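Local coordinates for capsule biosynthesis protein capD (Bacillus anthracis, PDB 3G9K), which cleaves the poly-gamma-D-glutamate capsule and, as a transpeptidase, joins it through an amide bond to meso-diaminopimelic acid of the peptidoglycan, at the interface of chains A and B. Residues are numbered along the deposited sequence; one frame, centred on the assembly and turned at random. Chains: chain A, Capsule biosynthesis protein capD; chain B, Capsule biosynthesis protein capD.

The interface of chains A and B. Residues chain A 252, 257-258, 267, 271; chain B 87-88, 91.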
loop_
_atom_site.group_PDB
_atom_site.type_symbol
_atom_site.label_atom_id
_atom_site.label_comp_id
_atom_site.label_asym_id
_atom_site.label_seq_id
_atom_site.Cartn_x
_atom_site.Cartn_y
_atom_site.Cartn_z
ATOM N N ALA A 252 3.433 12.441 18.557
ATOM C CA ALA A 252 2.352 11.922 19.398
ATOM C C ALA A 252 2.877 11.305 20.698
ATOM O O ALA A 252 2.265 11.455 21.754
ATOM C CB ALA A 252 1.492 10.913 18.607
ATOM N N VAL A 257 -0.268 12.380 23.637
ATOM C CA VAL A 257 -1.663 12.509 23.240
ATOM C C VAL A 257 -2.498 11.328 23.694
ATOM O O VAL A 257 -3.713 11.446 23.826
ATOM C CB VAL A 257 -1.818 12.657 21.727
ATOM C CG1 VAL A 257 -1.220 13.960 21.286
ATOM C CG2 VAL A 257 -1.164 11.474 21.001
ATOM N N TYR A 258 -1.846 10.191 23.930
ATOM C CA TYR A 258 -2.547 9.001 24.396
ATOM C C TYR A 258 -3.254 9.231 25.740
ATOM O O TYR A 258 -4.289 8.624 26.002
ATOM C CB TYR A 258 -1.603 7.812 24.528
ATOM C CG TYR A 258 -2.349 6.551 24.889
ATOM C CD1 TYR A 258 -3.136 5.894 23.941
ATOM C CD2 TYR A 258 -2.321 6.047 26.190
ATOM C CE1 TYR A 258 -3.844 4.731 24.269
ATOM C CE2 TYR A 258 -3.030 4.887 26.533
ATOM C CZ TYR A 258 -3.789 4.237 25.571
ATOM O OH TYR A 258 -4.482 3.089 25.907
ATOM N N TYR A 267 -8.377 14.506 21.809
ATOM C CA TYR A 267 -7.550 13.590 21.044
ATOM C C TYR A 267 -7.511 14.046 19.597
ATOM O O TYR A 267 -6.429 14.183 19.026
ATOM C CB TYR A 267 -8.066 12.145 21.146
ATOM C CG TYR A 267 -7.058 11.094 20.665
ATOM C CD1 TYR A 267 -5.880 10.858 21.378
ATOM C CD2 TYR A 267 -7.292 10.327 19.512
ATOM C CE1 TYR A 267 -4.952 9.900 20.959
ATOM C CE2 TYR A 267 -6.361 9.347 19.079
ATOM C CZ TYR A 267 -5.191 9.152 19.804
ATOM O OH TYR A 267 -4.249 8.198 19.420
HETATM N N MSE A 271 -4.369 15.587 17.462
HETATM C CA MSE A 271 -3.907 14.851 16.284
HETATM C C MSE A 271 -3.900 15.761 15.059
HETATM O O MSE A 271 -2.996 15.672 14.217
HETATM C CB MSE A 271 -4.764 13.603 16.028
HETATM C CG MSE A 271 -4.361 12.378 16.847
HETATM SE SE MSE A 271 -2.483 11.863 16.580
HETATM C CE MSE A 271 -2.428 10.381 17.824
ATOM N N THR B 87 -1.059 6.779 12.410
ATOM C CA THR B 87 -0.495 7.324 13.657
ATOM C C THR B 87 -1.322 7.007 14.910
ATOM O O THR B 87 -0.760 6.477 15.850
ATOM C CB THR B 87 -0.170 8.827 13.537
ATOM O OG1 THR B 87 0.840 8.987 12.568
ATOM C CG2 THR B 87 0.292 9.435 14.871
ATOM N N PRO B 88 -2.647 7.293 14.910
ATOM C CA PRO B 88 -3.450 6.914 16.071
ATOM C C PRO B 88 -3.474 5.383 16.303
ATOM O O PRO B 88 -3.479 4.925 17.440
ATOM C CB PRO B 88 -4.838 7.477 15.756
ATOM C CG PRO B 88 -4.687 8.397 14.621
ATOM C CD PRO B 88 -3.456 7.968 13.881
ATOM N N ASP B 91 -0.080 4.642 17.920
ATOM C CA ASP B 91 -0.113 5.354 19.223
ATOM C C ASP B 91 -0.875 4.538 20.265
ATOM O O ASP B 91 -0.384 4.290 21.363
ATOM C CB ASP B 91 -0.800 6.723 19.089
ATOM C CG ASP B 91 -0.892 7.473 20.411
ATOM O OD1 ASP B 91 0.180 7.739 20.991
ATOM O OD2 ASP B 91 -2.025 7.782 20.869
HETATM O O HOH W 1 0.704 9.335 22.864
#
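B:Asp91 reaches across from the small chain and splits its carboxylate between A:Tyr267 and a bridging water, a compact example of how an acid at a chain boundary can tie two chains together. The direct link is a hydrogen bond in which the phenol OH of A:Tyr267 donates to OD2 of B:Asp91 at 2.7 Å. The two side chains arrive from opposite directions, and the hydroxyl meets the anti side of OD2, 21° out of the carboxylate plane. Ring and carboxylate are turned only 27° apart, with OD2 at the rim of the ring, in its plane.

The other oxygen, OD1, works through water. Water 1 lies 2.5 Å from OD1 of B:Asp91 and also meets the backbone carbonyl O of A:Ala252 and the amide N of A:Tyr258, each at 2.9 Å. The carboxylate is gripped at both oxygens, which should restrict its rotation; the donated phenol proton would be expected to stabilise its charge.

Apolar groups frame this polar core. CG2 of A:Val257 comes within 3.8 Å of OD2 of B:Asp91, while A:Tyr258 offers CB and the edge of its ring, set steeply to the carboxylate. Farther toward the B:Thr87 end of the contact, selenomethionine A:Met271 bends at chi2 (-57°), bringing its CE methyl 4.0 Å from CA of B:Pro88. Its selenium packs against CG2 of B:Thr87 at 4.1 Å.

B:Thr87, B:Pro88 and B:Asp91 line one side of helix 82-94 of the small chain, which packs against large-chain helices 242-254 and 264-284 and the 3-10 helix 257-260, joining the two chains cut from one precursor within a single gamma-glutamyltransferase fold.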